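Local atomic coordinates of serine-rich secreted cell wall anchored (LPXTG-motif ) protein (Lactobacillus reuteri ATCC 53608, PDB entry 5NXK), a protein that probably mediates adhesion of the bacterium to its host's gut surfaces, as a cell-wall-anchored serine-rich repeat adhesin with a beta-solenoid fold. Residues V203-N208 with N231-N236; L124-N129 with N167-A172. One frame throughout, in Å; residues are numbered along the deposited sequence.

Interaction 1 (V203-N208 with N231-N236); sequences VTVGNN and NHFIVN
The carbonyl oxygen V205 O is gripped by two N-H groups of a single residue, the backbone N and the side-chain amide ND2 of N236. This double hold closes one rung-to-rung step of a right-handed parallel beta-solenoid of the pectate lyase type, in which strands 200-205 and 230-235 run side by side, 4.7 Å apart at their axes and 2° from parallel. N236 N approaches nearly along the C=O axis at 2.9 Å from V205 O. N236 ND2, 3.0 Å from V205 O, arrives instead from above the carbonyl plane, with the oxygen lying almost in the plane of its own amide. CG of N236 stands anti to the carbonyl carbon (chi1 -75°), and with the amide turned roughly crosswise (chi2 -82°) this brings ND2 to the V205 carbonyl, just where the strand gives way to the turn. Upstream the ladder alternates: V203 N gives to H232 O, I234 N to V203 O, and V205 N to I234 O at 2.8 Å, all close to straight. On the inward face F233, with CG anti to its N, lies alongside V203 and V205, and CG2 of V235, two residues further along the same strand, sits over one ring face, offset toward the rim. On the outer face T204 stands beside I234, while T204 OG1 is hydrogen-bonded to N170 OD1. Beyond the strand, N207 OD1 comes within 3.1 Å of N236 CB.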
ATOM      1  N   VAL A 203       7.478   0.608   6.900  1.00 19.66           N
ATOM      2  CA  VAL A 203       6.615   1.773   6.699  1.00 21.79           C
ATOM      3  C   VAL A 203       7.320   2.999   7.240  1.00 23.82           C
ATOM      4  O   VAL A 203       7.804   2.976   8.375  1.00 21.47           O
ATOM      5  CB  VAL A 203       5.261   1.616   7.395  1.00 21.74           C
ATOM      6  CG1 VAL A 203       4.410   2.902   7.240  1.00 19.28           C
ATOM      7  CG2 VAL A 203       4.529   0.395   6.834  1.00 22.92           C
ATOM      8  N   THR A 204       7.431   4.052   6.435  1.00 20.23           N
ATOM      9  CA  THR A 204       8.025   5.294   6.943  1.00 19.44           C
ATOM     10  C   THR A 204       7.024   6.431   6.825  1.00 23.57           C
ATOM     11  O   THR A 204       6.189   6.434   5.923  1.00 24.00           O
ATOM     12  CB  THR A 204       9.305   5.712   6.191  1.00 21.85           C
ATOM     13  OG1 THR A 204       8.968   6.076   4.841  1.00 24.41           O
ATOM     14  CG2 THR A 204      10.305   4.575   6.168  1.00 24.16           C
ATOM     15  N   VAL A 205       7.073   7.363   7.763  1.00 19.46           N
ATOM     16  CA  VAL A 205       6.300   8.589   7.655  1.00 24.06           C
ATOM     17  C   VAL A 205       7.308   9.746   7.661  1.00 26.14           C
ATOM     18  O   VAL A 205       8.045   9.928   8.635  1.00 25.39           O
ATOM     19  CB  VAL A 205       5.277   8.730   8.804  1.00 22.50           C
ATOM     20  CG1 VAL A 205       4.445  10.006   8.628  1.00 21.87           C
ATOM     21  CG2 VAL A 205       4.366   7.502   8.868  1.00 23.47           C
ATOM     22  N   GLY A 206       7.372  10.511   6.570  1.00 23.59           N
ATOM     23  CA  GLY A 206       8.456  11.473   6.393  1.00 22.87           C
ATOM     24  C   GLY A 206       8.335  12.732   7.249  1.00 27.57           C
ATOM     25  O   GLY A 206       7.310  12.948   7.914  1.00 27.04           O
ATOM     26  N   ASN A 207       9.385  13.555   7.248  1.00 24.13           N
ATOM     27  CA  ASN A 207       9.358  14.830   7.966  1.00 28.21           C
ATOM     28  C   ASN A 207       8.117  15.638   7.676  1.00 28.03           C
ATOM     29  O   ASN A 207       7.753  15.802   6.523  1.00 29.06           O
ATOM     30  CB  ASN A 207      10.559  15.707   7.622  1.00 37.08           C
ATOM     31  CG  ASN A 207      11.829  15.231   8.250  1.00 54.07           C
ATOM     32  OD1 ASN A 207      11.952  14.072   8.642  1.00 54.23           O
ATOM     33  ND2 ASN A 207      12.776  16.148   8.409  1.00 65.54           N
ATOM     34  N   ASN A 208       7.482  16.150   8.729  1.00 28.30           N
ATOM     35  CA  ASN A 208       6.325  17.034   8.601  1.00 29.37           C
ATOM     36  C   ASN A 208       5.170  16.427   7.832  1.00 31.15           C
ATOM     37  O   ASN A 208       4.310  17.154   7.336  1.00 33.22           O
ATOM     38  CB  ASN A 208       6.723  18.350   7.939  1.00 31.51           C
ATOM     39  CG  ASN A 208       7.786  19.088   8.714  1.00 48.72           C
ATOM     40  OD1 ASN A 208       8.942  19.167   8.287  1.00 57.77           O
ATOM     41  ND2 ASN A 208       7.403  19.642   9.863  1.00 54.65           N
ATOM     42  N   ASN A 231      11.743  -5.569  10.160  1.00 19.59           N
ATOM     43  CA  ASN A 231      10.427  -4.939  10.159  1.00 21.11           C
ATOM     44  C   ASN A 231      10.574  -3.547  10.755  1.00 23.57           C
ATOM     45  O   ASN A 231      11.050  -3.424  11.865  1.00 24.38           O
ATOM     46  CB  ASN A 231       9.428  -5.765  10.970  1.00 18.26           C
ATOM     47  CG  ASN A 231       9.149  -7.118  10.339  1.00 22.05           C
ATOM     48  OD1 ASN A 231       8.313  -7.229   9.441  1.00 21.69           O
ATOM     49  ND2 ASN A 231       9.885  -8.144  10.773  1.00 19.75           N
ATOM     50  N   HIS A 232      10.153  -2.510  10.045  1.00 22.08           N
ATOM     51  CA  HIS A 232      10.371  -1.147  10.532  1.00 21.21           C
ATOM     52  C   HIS A 232       9.112  -0.307  10.497  1.00 21.04           C
ATOM     53  O   HIS A 232       8.338  -0.399   9.553  1.00 23.65           O
ATOM     54  CB  HIS A 232      11.438  -0.433   9.702  1.00 20.84           C
ATOM     55  CG  HIS A 232      12.784  -1.068   9.762  1.00 22.10           C
ATOM     56  ND1 HIS A 232      13.733  -0.724  10.711  1.00 21.25           N
ATOM     57  CD2 HIS A 232      13.378  -1.990   8.967  1.00 20.98           C
ATOM     58  CE1 HIS A 232      14.826  -1.428  10.514  1.00 20.68           C
ATOM     59  NE2 HIS A 232      14.637  -2.211   9.458  1.00 21.46           N
ATOM     60  N   PHE A 233       8.906   0.504  11.530  1.00 19.40           N
ATOM     61  CA  PHE A 233       7.919   1.579  11.461  1.00 19.12           C
ATOM     62  C   PHE A 233       8.637   2.829  11.927  1.00 23.13           C
ATOM     63  O   PHE A 233       9.036   2.919  13.098  1.00 21.07           O
ATOM     64  CB  PHE A 233       6.691   1.294  12.331  1.00 18.47           C
ATOM     65  CG  PHE A 233       5.633   2.380  12.279  1.00 19.93           C
ATOM     66  CD1 PHE A 233       5.245   2.933  11.065  1.00 22.81           C
ATOM     67  CD2 PHE A 233       4.996   2.810  13.441  1.00 20.35           C
ATOM     68  CE1 PHE A 233       4.262   3.914  11.004  1.00 25.36           C
ATOM     69  CE2 PHE A 233       4.010   3.790  13.395  1.00 23.75           C
ATOM     70  CZ  PHE A 233       3.635   4.341  12.182  1.00 26.09           C
ATOM     71  N   ILE A 234       8.865   3.753  11.000  1.00 18.54           N
ATOM     72  CA  ILE A 234       9.693   4.916  11.271  1.00 20.40           C
ATOM     73  C   ILE A 234       8.871   6.183  11.099  1.00 24.52           C
ATOM     74  O   ILE A 234       8.351   6.441  10.028  1.00 22.06           O
ATOM     75  CB  ILE A 234      10.917   4.981  10.342  1.00 21.82           C
ATOM     76  CG1 ILE A 234      11.755   3.714  10.477  1.00 29.61           C
ATOM     77  CG2 ILE A 234      11.772   6.200  10.680  1.00 24.18           C
ATOM     78  CD1 ILE A 234      12.840   3.607   9.436  1.00 35.49           C
ATOM     79  N   VAL A 235       8.747   6.957  12.165  1.00 18.87           N
ATOM     80  CA  VAL A 235       8.036   8.221  12.136  1.00 20.00           C
ATOM     81  C   VAL A 235       9.058   9.344  12.334  1.00 27.36           C
ATOM     82  O   VAL A 235       9.656   9.466  13.398  1.00 22.59           O
ATOM     83  CB  VAL A 235       6.960   8.264  13.217  1.00 22.31           C
ATOM     84  CG1 VAL A 235       6.285   9.640  13.248  1.00 21.53           C
ATOM     85  CG2 VAL A 235       5.958   7.136  12.981  1.00 19.85           C
ATOM     86  N   ASN A 236       9.269  10.150  11.300  1.00 23.99           N
ATOM     87  CA  ASN A 236      10.335  11.145  11.315  1.00 22.64           C
ATOM     88  C   ASN A 236       9.957  12.449  12.033  1.00 24.91           C
ATOM     89  O   ASN A 236       8.830  12.599  12.521  1.00 23.49           O
ATOM     90  CB  ASN A 236      10.799  11.429   9.871  1.00 22.84           C
ATOM     91  CG  ASN A 236      11.645  10.298   9.308  1.00 27.32           C
ATOM     92  OD1 ASN A 236      12.838  10.242   9.574  1.00 34.75           O
ATOM     93  ND2 ASN A 236      11.042   9.400   8.533  1.00 29.20           N
TER

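Interaction 2 (L124-N129 with N167-A172)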
ATOM      1  N   LEU A 124       5.783   1.180  -2.383  1.00 23.23           N
ATOM      2  CA  LEU A 124       4.701   2.118  -2.653  1.00 21.72           C
ATOM      3  C   LEU A 124       4.990   3.440  -1.967  1.00 27.69           C
ATOM      4  O   LEU A 124       5.076   3.512  -0.736  1.00 24.24           O
ATOM      5  CB  LEU A 124       3.359   1.564  -2.175  1.00 24.43           C
ATOM      6  CG  LEU A 124       2.156   2.517  -2.254  1.00 25.26           C
ATOM      7  CD1 LEU A 124       1.831   2.842  -3.721  1.00 22.34           C
ATOM      8  CD2 LEU A 124       0.943   1.906  -1.566  1.00 23.17           C
ATOM      9  N   ASN A 125       5.133   4.496  -2.757  1.00 25.31           N
ATOM     10  CA  ASN A 125       5.325   5.822  -2.189  1.00 26.77           C
ATOM     11  C   ASN A 125       4.004   6.584  -2.246  1.00 29.91           C
ATOM     12  O   ASN A 125       3.299   6.546  -3.258  1.00 29.25           O
ATOM     13  CB  ASN A 125       6.426   6.585  -2.932  1.00 22.80           C
ATOM     14  CG  ASN A 125       7.767   5.902  -2.828  1.00 27.93           C
ATOM     15  OD1 ASN A 125       8.235   5.602  -1.733  1.00 28.01           O
ATOM     16  ND2 ASN A 125       8.393   5.637  -3.970  1.00 32.00           N
ATOM     17  N   LEU A 126       3.658   7.246  -1.147  1.00 23.91           N
ATOM     18  CA  LEU A 126       2.415   7.983  -1.051  1.00 19.71           C
ATOM     19  C   LEU A 126       2.767   9.443  -0.819  1.00 25.39           C
ATOM     20  O   LEU A 126       3.367   9.792   0.201  1.00 27.28           O
ATOM     21  CB  LEU A 126       1.524   7.431   0.074  1.00 21.36           C
ATOM     22  CG  LEU A 126       1.150   5.953  -0.074  1.00 25.17           C
ATOM     23  CD1 LEU A 126       0.327   5.479   1.119  1.00 25.42           C
ATOM     24  CD2 LEU A 126       0.398   5.713  -1.397  1.00 23.61           C
ATOM     25  N   VAL A 127       2.390  10.301  -1.768  1.00 25.37           N
ATOM     26  CA  VAL A 127       2.923  11.665  -1.816  1.00 24.70           C
ATOM     27  C   VAL A 127       1.786  12.694  -1.873  1.00 25.48           C
ATOM     28  O   VAL A 127       0.700  12.408  -2.392  1.00 28.67           O
ATOM     29  CB  VAL A 127       3.870  11.851  -3.046  1.00 30.66           C
ATOM     30  CG1 VAL A 127       4.563  13.212  -3.007  1.00 30.18           C
ATOM     31  CG2 VAL A 127       4.918  10.740  -3.107  1.00 27.22           C
ATOM     32  N   GLY A 128       2.041  13.885  -1.338  1.00 29.36           N
ATOM     33  CA  GLY A 128       1.059  14.959  -1.315  1.00 31.93           C
ATOM     34  C   GLY A 128      -0.192  14.586  -0.541  1.00 36.00           C
ATOM     35  O   GLY A 128      -0.124  13.886   0.477  1.00 33.71           O
ATOM     36  N   ASN A 129      -1.340  15.055  -1.019  1.00 28.69           N
ATOM     37  CA  ASN A 129      -2.598  14.805  -0.339  1.00 32.27           C
ATOM     38  C   ASN A 129      -3.274  13.588  -0.933  1.00 34.35           C
ATOM     39  O   ASN A 129      -3.998  13.682  -1.919  1.00 35.25           O
ATOM     40  CB  ASN A 129      -3.499  16.035  -0.405  1.00 38.39           C
ATOM     41  CG  ASN A 129      -2.883  17.222   0.304  1.00 41.38           C
ATOM     42  OD1 ASN A 129      -2.338  17.083   1.394  1.00 46.11           O
ATOM     43  ND2 ASN A 129      -2.961  18.392  -0.311  1.00 50.90           N
ATOM     44  N   ASN A 167       7.596  -4.749   0.574  1.00 16.44           N
ATOM     45  CA  ASN A 167       8.797  -4.230   1.247  1.00 23.21           C
ATOM     46  C   ASN A 167       8.735  -2.840   1.840  1.00 20.66           C
ATOM     47  O   ASN A 167       9.348  -2.590   2.883  1.00 25.44           O
ATOM     48  CB  ASN A 167       9.979  -4.277   0.287  1.00 20.86           C
ATOM     49  CG  ASN A 167      10.199  -5.658  -0.258  1.00 21.06           C
ATOM     50  OD1 ASN A 167       9.903  -5.916  -1.421  1.00 22.74           O
ATOM     51  ND2 ASN A 167      10.672  -6.572   0.590  1.00 19.61           N
ATOM     52  N   ALA A 168       8.082  -1.905   1.161  1.00 18.38           N
ATOM     53  CA  ALA A 168       8.065  -0.555   1.722  1.00 22.45           C
ATOM     54  C   ALA A 168       6.838   0.254   1.365  1.00 22.32           C
ATOM     55  O   ALA A 168       6.402   0.260   0.221  1.00 20.29           O
ATOM     56  CB  ALA A 168       9.318   0.197   1.296  1.00 24.19           C
ATOM     57  N   ILE A 169       6.262   0.915   2.358  1.00 18.14           N
ATOM     58  CA  ILE A 169       5.280   1.962   2.084  1.00 23.47           C
ATOM     59  C   ILE A 169       5.819   3.240   2.722  1.00 24.93           C
ATOM     60  O   ILE A 169       6.026   3.305   3.939  1.00 22.32           O
ATOM     61  CB  ILE A 169       3.890   1.611   2.631  1.00 22.59           C
ATOM     62  CG1 ILE A 169       3.355   0.342   1.962  1.00 20.04           C
ATOM     63  CG2 ILE A 169       2.905   2.746   2.403  1.00 20.15           C
ATOM     64  CD1 ILE A 169       2.059  -0.118   2.570  1.00 23.49           C
ATOM     65  N   ASN A 170       6.084   4.242   1.895  1.00 19.54           N
ATOM     66  CA  ASN A 170       6.696   5.468   2.387  1.00 24.89           C
ATOM     67  C   ASN A 170       5.716   6.618   2.244  1.00 29.47           C
ATOM     68  O   ASN A 170       5.302   6.937   1.140  1.00 29.06           O
ATOM     69  CB  ASN A 170       7.973   5.797   1.601  1.00 19.95           C
ATOM     70  CG  ASN A 170       9.006   4.689   1.658  1.00 25.03           C
ATOM     71  OD1 ASN A 170       9.370   4.216   2.735  1.00 25.45           O
ATOM     72  ND2 ASN A 170       9.480   4.260   0.482  1.00 18.93           N
ATOM     73  N   ILE A 171       5.383   7.270   3.344  1.00 22.99           N
ATOM     74  CA  ILE A 171       4.598   8.496   3.292  1.00 22.88           C
ATOM     75  C   ILE A 171       5.602   9.626   3.168  1.00 20.99           C
ATOM     76  O   ILE A 171       6.426   9.845   4.054  1.00 29.03           O
ATOM     77  CB  ILE A 171       3.692   8.693   4.533  1.00 24.15           C
ATOM     78  CG1 ILE A 171       2.489   7.741   4.508  1.00 28.75           C
ATOM     79  CG2 ILE A 171       3.124  10.103   4.566  1.00 22.43           C
ATOM     80  CD1 ILE A 171       2.808   6.270   4.589  1.00 27.42           C
ATOM     81  N   ALA A 172       5.562  10.328   2.044  1.00 25.44           N
ATOM     82  CA  ALA A 172       6.605  11.300   1.745  1.00 24.50           C
ATOM     83  C   ALA A 172       6.598  12.450   2.725  1.00 28.45           C
ATOM     84  O   ALA A 172       5.570  12.739   3.335  1.00 30.72           O
ATOM     85  CB  ALA A 172       6.432  11.832   0.333  1.00 26.68           C
TER
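A pair of in-register asparagines, N125 and N170, on the outer face of a parallel beta-solenoid sheet marks the pairing of strands 122-127 and 168-171, successive rungs of that sheet. Both point the same way, each with CG anti to its carbonyl carbon, and closely matching second torsions (chi2 -53° and -52°) leave their amides nearly coplanar, 20° apart. N170 ND2 donates to N125 OD1 at 2.9 Å, nearly along the C=O axis and within its own amide plane. The chain of side-chain bonds continues through N170 OD1 to T204 on the next rung, and N125 ND2 makes a weak bond to T101 OG1 on the one before. Beneath it four backbone bonds form a regular parallel ladder: L124 N to A168 O, N170 N to L124 O, L126 N to N170 O at 2.8 Å, and A172 N to L126 O at 2.9 Å, the last almost straight. The opposite face is wholly aliphatic. CD1 of L126 lies 4.0 Å from I169 CG2 and also reaches I171 CD1, while V177 of strand 176-181, in the next sheet of the solenoid, also touches L126 and I171. At the end of the pairing A172 CB packs against V127 CG2 at 3.9 Å. The N170 amide is thus held at both ends, which favours one orientation of its O and N, whereas N125 is held firmly at OD1 and weakly at ND2.

Overall arrangement
Both contacts belong to the same parallel sheet: interaction 2 joins strands 122-127 and 168-171, interaction 1 joins 200-205 and 230-235, and strands 168-171 and 200-205 are themselves neighbours. The two are sewn together by probable backbone bonds from I171 N to T204 O and from G206 N to I171 O, so four successive rungs form one continuous surface. The centre of interaction 2 lies about 8 Å from the centre of the chain, that of interaction 1 about 14 Å. Each buries apolar side chains inward and keeps a partly exposed outer face, but the asparagine amide serves differently: side chain to side chain within the strands at 124-129/167-172, side chain to backbone at the turn in 203-208/231-236.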